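Local coordinates for ATP/GTP-binding site-containing protein A (Brucella abortus, PDB 6NTR) that functions in the periplasm to maintain the integrity of the cell envelope and is a determinant of virulence, at residues A[51-56]-A[61-66]; A[82-87]-A[92-97]. All coordinates share one frame; numbering follows the deposited sequence.

Contacts 1 and 2 are successive antiparallel hairpin pairings at the surface of a beta-barrel-like fold, their centres about 16 Å apart. They hold different strand pairs, 43-56 with 62-72 and 78-87 with 90-102, but strands 62-72 and 78-87 are themselves neighbours, joined by a probable hydrogen bond of 2.7 Å from Phe86 N to Asp65 O. Contact 1 has no buried residue among those that touch; in contact 2 Val95 alone is buried. Both are surface contacts, yet their polar chemistry differs: 51-56/61-66 is bridged near its turn by a glutamine amide, whereas 82-87/92-97 has a charged cluster on one face and a bulge at the turn end.

Contact 1. Residues A[51-56]-A[61-66]; sequences VTRVDM and QRVTDQ
Arg53 and Gln61 reach across one another at the turn end of the pair. The arginine chain runs out to CD and bends there (chi3 59°), which swings its guanidinium across to the opposite strand and presents an edge to the amide. NH2 donates to Gln61 OE1 at 3.3 Å; the oxygen lies close to the guanidinium plane, while the donor sits above the carbonyl plane, the two flat groups being turned 40° apart. A second, weak bond runs from Arg53 NE to the same oxygen. Val63 covers one face of the guanidinium, CG1 over its centre and CG2 nearer NH2. The other end of the Gln61 amide turns to Asp55, NE2 giving OD1 a weak bond of 3.2 Å with carboxylate and amide planes only 21° apart. Gln61 thus links an arginine and an aspartate of the facing strand.

Farther from the turn on this face, Val51 lays CG1 against Val63 CG1 at 3.8 Å and CG2 against Asp65 OD2 at 3.6 Å; that carboxylate has its salt bridge with Arg49. The frame is an antiparallel beta hairpin of strands 43-56 and 62-72 in the barrel-like wall, whose flanks are taken by strands 25-39 and 78-87. Thr52 N bonds to Thr64 O at 3.0 Å and Thr64 N to Thr52 O in return; Val54 N bonds to Arg62 O at 3.0 Å, with a weaker return bond from Arg62 N to Val54 O.

Thr52 and Thr64 project from the other face side by side, OG1 of Thr52 passing near Thr64 CB. Water 1 settles beside them, donating to Thr52 O at 2.7 Å and making a weak bond to Thr64 OG1. Arg62 leans outward on this same face, touching Val87 of strand 78-87.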
ATOM      1  N   VAL A  51     -12.274  -0.676   2.747  1.00 42.81           N
ATOM      2  CA  VAL A  51     -13.524  -1.364   3.028  1.00 43.86           C
ATOM      3  C   VAL A  51     -13.871  -2.447   2.016  1.00 46.60           C
ATOM      4  O   VAL A  51     -13.943  -2.193   0.840  1.00 46.37           O
ATOM      5  CB  VAL A  51     -14.685  -0.369   3.056  1.00 45.29           C
ATOM      6  CG1 VAL A  51     -15.951  -1.048   3.518  1.00 47.14           C
ATOM      7  CG2 VAL A  51     -14.352   0.797   3.949  1.00 46.58           C
ATOM      8  N   THR A  52     -14.118  -3.649   2.507  1.00 46.77           N
ATOM      9  CA  THR A  52     -14.426  -4.798   1.660  1.00 47.30           C
ATOM     10  C   THR A  52     -15.691  -5.475   2.150  1.00 49.97           C
ATOM     11  O   THR A  52     -15.737  -5.952   3.283  1.00 53.44           O
ATOM     12  CB  THR A  52     -13.290  -5.826   1.644  1.00 47.62           C
ATOM     13  OG1 THR A  52     -13.009  -6.271   2.978  1.00 48.94           O
ATOM     14  CG2 THR A  52     -12.043  -5.252   1.006  1.00 41.34           C
ATOM     15  N   ARG A  53     -16.685  -5.582   1.288  1.00 49.75           N
ATOM     16  CA  ARG A  53     -17.893  -6.296   1.626  1.00 48.98           C
ATOM     17  C   ARG A  53     -17.716  -7.689   1.008  1.00 51.52           C
ATOM     18  O   ARG A  53     -17.817  -7.852  -0.193  1.00 46.64           O
ATOM     19  CB  ARG A  53     -19.097  -5.589   1.027  1.00 51.92           C
ATOM     20  CG  ARG A  53     -19.059  -4.081   1.158  1.00 55.36           C
ATOM     21  CD  ARG A  53     -20.453  -3.486   1.136  1.00 61.75           C
ATOM     22  NE  ARG A  53     -21.277  -4.005   2.217  1.00 64.98           N
ATOM     23  CZ  ARG A  53     -21.789  -3.254   3.177  1.00 64.21           C
ATOM     24  NH1 ARG A  53     -21.568  -1.956   3.174  1.00 65.50           N
ATOM     25  NH2 ARG A  53     -22.519  -3.800   4.133  1.00 58.94           N
ATOM     26  N   VAL A  54     -17.468  -8.688   1.844  1.00 56.76           N
ATOM     27  CA  VAL A  54     -17.221 -10.049   1.392  1.00 51.96           C
ATOM     28  C   VAL A  54     -18.386 -11.001   1.626  1.00 53.02           C
ATOM     29  O   VAL A  54     -18.865 -11.157   2.731  1.00 55.12           O
ATOM     30  CB  VAL A  54     -15.941 -10.617   2.055  1.00 52.23           C
ATOM     31  CG1 VAL A  54     -15.764 -12.095   1.784  1.00 52.28           C
ATOM     32  CG2 VAL A  54     -14.714  -9.853   1.604  1.00 47.52           C
ATOM     33  N   ASP A  55     -18.843 -11.598   0.542  1.00 55.35           N
ATOM     34  CA  ASP A  55     -19.948 -12.514   0.554  1.00 60.95           C
ATOM     35  C   ASP A  55     -19.428 -13.895   0.731  1.00 65.92           C
ATOM     36  O   ASP A  55     -18.437 -14.256   0.161  1.00 59.02           O
ATOM     37  CB  ASP A  55     -20.679 -12.470  -0.765  1.00 60.58           C
ATOM     38  CG  ASP A  55     -21.496 -11.251  -0.930  1.00 66.57           C
ATOM     39  OD1 ASP A  55     -21.791 -10.598   0.062  1.00 72.11           O
ATOM     40  OD2 ASP A  55     -21.866 -10.942  -2.058  1.00 67.79           O
HETATM   41  N   MSE A  56     -20.108 -14.670   1.547  1.00 82.65           N
HETATM   42  CA  MSE A  56     -19.744 -16.043   1.785  1.00 92.53           C
HETATM   43  C   MSE A  56     -21.075 -16.672   1.540  1.00 89.47           C
HETATM   44  O   MSE A  56     -22.099 -16.040   1.833  1.00 90.07           O
HETATM   45  CB  MSE A  56     -19.199 -16.301   3.183  1.00113.44           C
HETATM   46  CG  MSE A  56     -17.730 -15.933   3.317  1.00124.25           C
HETATM   47 SE   MSE A  56     -16.825 -17.227   4.474  1.00140.34          SE
HETATM   48  CE  MSE A  56     -15.685 -16.020   5.508  1.00137.49           C
ATOM     49  N   GLN A  61     -23.092 -11.372   5.423  1.00 82.16           N
ATOM     50  CA  GLN A  61     -22.012 -10.558   4.902  1.00 72.11           C
ATOM     51  C   GLN A  61     -21.084 -10.022   5.981  1.00 69.28           C
ATOM     52  O   GLN A  61     -21.496  -9.776   7.088  1.00 71.65           O
ATOM     53  CB  GLN A  61     -22.583  -9.389   4.125  1.00 64.71           C
ATOM     54  CG  GLN A  61     -21.691  -8.928   3.007  1.00 56.19           C
ATOM     55  CD  GLN A  61     -22.195  -7.686   2.350  1.00 55.26           C
ATOM     56  OE1 GLN A  61     -22.822  -6.866   2.976  1.00 62.80           O
ATOM     57  NE2 GLN A  61     -21.911  -7.535   1.085  1.00 54.67           N
ATOM     58  N   ARG A  62     -19.810  -9.880   5.645  1.00 63.87           N
ATOM     59  CA  ARG A  62     -18.803  -9.352   6.561  1.00 59.35           C
ATOM     60  C   ARG A  62     -18.160  -8.137   5.925  1.00 52.34           C
ATOM     61  O   ARG A  62     -17.569  -8.234   4.847  1.00 51.46           O
ATOM     62  CB  ARG A  62     -17.718 -10.373   6.899  1.00 62.08           C
ATOM     63  CG  ARG A  62     -16.745  -9.870   7.970  1.00 67.53           C
ATOM     64  CD  ARG A  62     -15.476 -10.740   8.123  1.00 71.27           C
ATOM     65  NE  ARG A  62     -15.451 -11.485   9.384  1.00 73.18           N
ATOM     66  CZ  ARG A  62     -14.352 -11.852  10.039  1.00 68.03           C
ATOM     67  NH1 ARG A  62     -13.154 -11.527   9.588  1.00 61.55           N
ATOM     68  NH2 ARG A  62     -14.456 -12.526  11.173  1.00 72.45           N
ATOM     69  N   VAL A  63     -18.255  -7.003   6.604  1.00 56.18           N
ATOM     70  CA  VAL A  63     -17.754  -5.739   6.092  1.00 54.93           C
ATOM     71  C   VAL A  63     -16.592  -5.327   6.978  1.00 48.59           C
ATOM     72  O   VAL A  63     -16.791  -4.940   8.130  1.00 49.05           O
ATOM     73  CB  VAL A  63     -18.839  -4.658   6.071  1.00 49.56           C
ATOM     74  CG1 VAL A  63     -18.270  -3.416   5.470  1.00 50.39           C
ATOM     75  CG2 VAL A  63     -20.117  -5.127   5.327  1.00 50.97           C
ATOM     76  N   THR A  64     -15.380  -5.447   6.455  1.00 52.52           N
ATOM     77  CA  THR A  64     -14.170  -5.078   7.171  1.00 46.76           C
ATOM     78  C   THR A  64     -13.730  -3.698   6.710  1.00 48.33           C
ATOM     79  O   THR A  64     -13.716  -3.423   5.508  1.00 44.43           O
ATOM     80  CB  THR A  64     -13.079  -6.120   6.946  1.00 46.93           C
ATOM     81  OG1 THR A  64     -13.539  -7.393   7.402  1.00 48.75           O
ATOM     82  CG2 THR A  64     -11.878  -5.779   7.713  1.00 46.46           C
ATOM     83  N   ASP A  65     -13.509  -2.807   7.674  1.00 52.23           N
ATOM     84  CA  ASP A  65     -13.132  -1.425   7.428  1.00 51.10           C
ATOM     85  C   ASP A  65     -11.815  -1.186   8.125  1.00 52.78           C
ATOM     86  O   ASP A  65     -11.754  -1.135   9.339  1.00 51.88           O
ATOM     87  CB  ASP A  65     -14.220  -0.492   7.982  1.00 49.76           C
ATOM     88  CG  ASP A  65     -13.999   0.951   7.641  1.00 50.48           C
ATOM     89  OD1 ASP A  65     -12.862   1.380   7.677  1.00 51.89           O
ATOM     90  OD2 ASP A  65     -14.954   1.670   7.339  1.00 52.72           O
ATOM     91  N   GLN A  66     -10.763  -1.030   7.342  1.00 49.88           N
ATOM     92  CA  GLN A  66      -9.447  -0.794   7.869  1.00 45.26           C
ATOM     93  C   GLN A  66      -9.191   0.686   7.695  1.00 47.47           C
ATOM     94  O   GLN A  66      -9.360   1.206   6.618  1.00 48.77           O
ATOM     95  CB  GLN A  66      -8.430  -1.635   7.109  1.00 47.94           C
ATOM     96  CG  GLN A  66      -7.504  -2.477   7.971  1.00 57.59           C
ATOM     97  CD  GLN A  66      -7.229  -3.868   7.412  1.00 59.65           C
ATOM     98  OE1 GLN A  66      -7.660  -4.207   6.328  1.00 54.92           O
ATOM     99  NE2 GLN A  66      -6.508  -4.669   8.164  1.00 60.77           N
TER
HETATM  100  O   HOH W   1     -14.657  -8.203   4.343  1.00 40.83           O

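Contact 2. Residues A[82-87]-A[92-97]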
ATOM      1  N   VAL A  82      -0.905   4.528  12.836  1.00 55.95           N
ATOM      2  CA  VAL A  82      -2.100   4.048  13.548  1.00 55.76           C
ATOM      3  C   VAL A  82      -2.904   3.122  12.634  1.00 51.96           C
ATOM      4  O   VAL A  82      -3.288   3.520  11.530  1.00 50.63           O
ATOM      5  CB  VAL A  82      -3.028   5.199  14.032  1.00 53.06           C
ATOM      6  CG1 VAL A  82      -4.148   4.680  14.941  1.00 47.88           C
ATOM      7  CG2 VAL A  82      -2.286   6.285  14.766  1.00 48.55           C
ATOM      8  N   ASN A  83      -3.234   1.927  13.126  1.00 48.74           N
ATOM      9  CA  ASN A  83      -4.012   0.958  12.360  1.00 52.23           C
ATOM     10  C   ASN A  83      -5.275   0.580  13.104  1.00 56.06           C
ATOM     11  O   ASN A  83      -5.205  -0.143  14.098  1.00 64.91           O
ATOM     12  CB  ASN A  83      -3.214  -0.312  12.080  1.00 64.03           C
ATOM     13  CG  ASN A  83      -2.568  -0.287  10.743  1.00 70.16           C
ATOM     14  OD1 ASN A  83      -2.912   0.520   9.886  1.00 73.04           O
ATOM     15  ND2 ASN A  83      -1.664  -1.213  10.528  1.00 69.13           N
ATOM     16  N   LYS A  84      -6.428   0.996  12.589  1.00 53.38           N
ATOM     17  CA  LYS A  84      -7.705   0.558  13.126  1.00 55.48           C
ATOM     18  C   LYS A  84      -8.421  -0.326  12.117  1.00 58.29           C
ATOM     19  O   LYS A  84      -8.402  -0.055  10.912  1.00 61.61           O
ATOM     20  CB  LYS A  84      -8.587   1.745  13.533  1.00 46.20           C
ATOM     21  CG  LYS A  84      -8.460   2.121  15.004  1.00 47.74           C
ATOM     22  CD  LYS A  84      -8.933   3.536  15.322  1.00 55.76           C
ATOM     23  CE  LYS A  84      -8.565   3.891  16.759  1.00 63.96           C
ATOM     24  NZ  LYS A  84      -8.897   5.274  17.188  1.00 71.03           N
ATOM     25  N   THR A  85      -9.048  -1.385  12.632  1.00 55.86           N
ATOM     26  CA  THR A  85      -9.748  -2.386  11.838  1.00 56.67           C
ATOM     27  C   THR A  85     -11.108  -2.648  12.475  1.00 64.56           C
ATOM     28  O   THR A  85     -11.180  -3.108  13.621  1.00 72.05           O
ATOM     29  CB  THR A  85      -8.929  -3.684  11.771  1.00 60.63           C
ATOM     30  OG1 THR A  85      -7.569  -3.380  11.419  1.00 66.73           O
ATOM     31  CG2 THR A  85      -9.513  -4.637  10.738  1.00 49.42           C
ATOM     32  N   PHE A  86     -12.185  -2.363  11.743  1.00 61.35           N
ATOM     33  CA  PHE A  86     -13.543  -2.592  12.217  1.00 58.24           C
ATOM     34  C   PHE A  86     -14.165  -3.764  11.472  1.00 66.43           C
ATOM     35  O   PHE A  86     -14.180  -3.774  10.240  1.00 71.56           O
ATOM     36  CB  PHE A  86     -14.419  -1.356  12.012  1.00 53.22           C
ATOM     37  CG  PHE A  86     -13.929  -0.133  12.720  1.00 55.21           C
ATOM     38  CD1 PHE A  86     -14.119   0.006  14.074  1.00 55.11           C
ATOM     39  CD2 PHE A  86     -13.300   0.887  12.020  1.00 54.18           C
ATOM     40  CE1 PHE A  86     -13.669   1.109  14.710  1.00 54.58           C
ATOM     41  CE2 PHE A  86     -12.851   1.996  12.660  1.00 49.15           C
ATOM     42  CZ  PHE A  86     -13.035   2.109  14.001  1.00 53.24           C
ATOM     43  N   VAL A  87     -14.710  -4.727  12.210  1.00 70.61           N
ATOM     44  CA  VAL A  87     -15.407  -5.871  11.626  1.00 71.86           C
ATOM     45  C   VAL A  87     -16.892  -5.747  11.939  1.00 71.83           C
ATOM     46  O   VAL A  87     -17.307  -5.916  13.092  1.00 71.59           O
ATOM     47  CB  VAL A  87     -14.867  -7.208  12.142  1.00 71.50           C
ATOM     48  CG1 VAL A  87     -15.573  -8.341  11.443  1.00 74.48           C
ATOM     49  CG2 VAL A  87     -13.403  -7.309  11.898  1.00 68.63           C
ATOM     50  N   VAL A  92     -12.093  -4.354  16.260  1.00 60.56           N
ATOM     51  CA  VAL A  92     -11.532  -5.615  16.687  1.00 65.49           C
ATOM     52  C   VAL A  92     -10.030  -5.585  16.766  1.00 71.46           C
ATOM     53  O   VAL A  92      -9.422  -6.447  17.378  1.00 74.14           O
ATOM     54  CB  VAL A  92     -11.952  -6.761  15.763  1.00 63.64           C
ATOM     55  CG1 VAL A  92     -11.350  -6.581  14.384  1.00 63.96           C
ATOM     56  CG2 VAL A  92     -11.520  -8.082  16.358  1.00 69.43           C
ATOM     57  N   LYS A  93      -9.430  -4.605  16.115  1.00 70.67           N
ATOM     58  CA  LYS A  93      -7.994  -4.489  16.173  1.00 71.42           C
ATOM     59  C   LYS A  93      -7.503  -3.064  16.058  1.00 65.20           C
ATOM     60  O   LYS A  93      -7.988  -2.305  15.255  1.00 63.61           O
ATOM     61  CB  LYS A  93      -7.366  -5.350  15.072  1.00 78.55           C
ATOM     62  CG  LYS A  93      -6.245  -6.255  15.538  1.00 88.84           C
ATOM     63  CD  LYS A  93      -6.071  -7.423  14.582  1.00 98.61           C
ATOM     64  CE  LYS A  93      -4.695  -8.065  14.698  1.00103.91           C
ATOM     65  NZ  LYS A  93      -4.759  -9.550  14.811  1.00103.90           N
ATOM     66  N   GLU A  94      -6.507  -2.723  16.851  1.00 63.33           N
ATOM     67  CA  GLU A  94      -5.911  -1.410  16.793  1.00 61.20           C
ATOM     68  C   GLU A  94      -4.420  -1.586  16.915  1.00 63.47           C
ATOM     69  O   GLU A  94      -3.954  -2.262  17.808  1.00 63.51           O
ATOM     70  CB  GLU A  94      -6.444  -0.528  17.917  1.00 64.86           C
ATOM     71  CG  GLU A  94      -5.818   0.851  17.996  1.00 66.19           C
ATOM     72  CD  GLU A  94      -6.503   1.748  19.016  1.00 69.90           C
ATOM     73  OE1 GLU A  94      -7.029   1.235  20.023  1.00 71.71           O
ATOM     74  OE2 GLU A  94      -6.510   2.966  18.795  1.00 70.10           O
ATOM     75  N   VAL A  95      -3.674  -0.979  16.008  1.00 64.84           N
ATOM     76  CA  VAL A  95      -2.222  -1.043  16.039  1.00 59.78           C
ATOM     77  C   VAL A  95      -1.789   0.392  15.969  1.00 56.85           C
ATOM     78  O   VAL A  95      -2.281   1.154  15.159  1.00 54.83           O
ATOM     79  CB  VAL A  95      -1.605  -1.886  14.917  1.00 54.82           C
ATOM     80  CG1 VAL A  95      -0.099  -1.811  15.002  1.00 54.39           C
ATOM     81  CG2 VAL A  95      -2.046  -3.327  15.043  1.00 54.33           C
ATOM     82  N   ARG A  96      -0.867   0.753  16.838  1.00 51.93           N
ATOM     83  CA  ARG A  96      -0.427   2.128  16.959  1.00 56.90           C
ATOM     84  C   ARG A  96       0.981   2.113  17.512  1.00 62.59           C
ATOM     85  O   ARG A  96       1.234   1.460  18.524  1.00 67.92           O
ATOM     86  CB  ARG A  96      -1.360   2.910  17.885  1.00 58.92           C
ATOM     87  CG  ARG A  96      -1.165   4.436  17.905  1.00 64.03           C
ATOM     88  CD  ARG A  96      -1.854   5.000  19.138  1.00 67.38           C
ATOM     89  NE  ARG A  96      -3.294   4.822  19.077  1.00 72.65           N
ATOM     90  CZ  ARG A  96      -4.145   5.720  18.592  1.00 71.14           C
ATOM     91  NH1 ARG A  96      -3.728   6.923  18.204  1.00 52.64           N
ATOM     92  NH2 ARG A  96      -5.438   5.427  18.565  1.00 72.34           N
ATOM     93  N   GLY A  97       1.891   2.826  16.867  1.00 62.31           N
ATOM     94  CA  GLY A  97       3.233   2.894  17.404  1.00 60.77           C
ATOM     95  C   GLY A  97       4.113   3.867  16.653  1.00 59.22           C
ATOM     96  O   GLY A  97       3.645   4.742  15.922  1.00 55.02           O
TER
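Glu94 lies alongside Lys84, both side chains pointing the same way from one face of the strand pair, and its OE2 lies between two cations. Glu94 CB passes 4.0 Å from Asn83 O on the facing strand. With CG anti to the backbone N (chi1 177°) and the chain extended beyond it, the side chain stands up from the sheet, CG reaching Lys84 CG at 4.2 Å. CD then comes level with Lys84 CE at 3.7 Å. At the tip OE2 comes nearest Lys84 CE across the contact, at 3.0 Å; Lys84 NZ, farther off at 3.7 Å, makes a long salt bridge to it, and Arg96 NH2, two residues along, a much tighter one at 2.7 Å. The arginine meets OE2 nearly along its C-O bond, with the oxygen near the guanidinium plane. OE1 has a long, weak ion pair with Lys112 on strand 105-112. The carboxylate between them would offset the like charges of Lys84 and Arg96.

Val82 lies alongside Arg96, CG1 over the centre of one guanidinium face and CG2 against Arg96 CG. On the reverse face of the sheet Asn83 and Val95 meet CB to CB at 3.6 Å, and Val95 touches Ala155 of a loop. Val95 N donates to Asn83 O, and the reciprocal pair, Asn83 N with Val95 O, is modelled too short to be trusted; Thr85 N donates to Lys93 O.

Nearer the turn, Val87 CG2 meets Val92 CG1, at a separation so short that the exact fit is doubtful. There Thr85 O accepts both Val92 N at 3.1 Å and, weakly, Lys93 N, so two residues of strand 90-102 face a single one of strand 78-87: a classic beta bulge beside the turn of an antiparallel hairpin in the barrel-like wall.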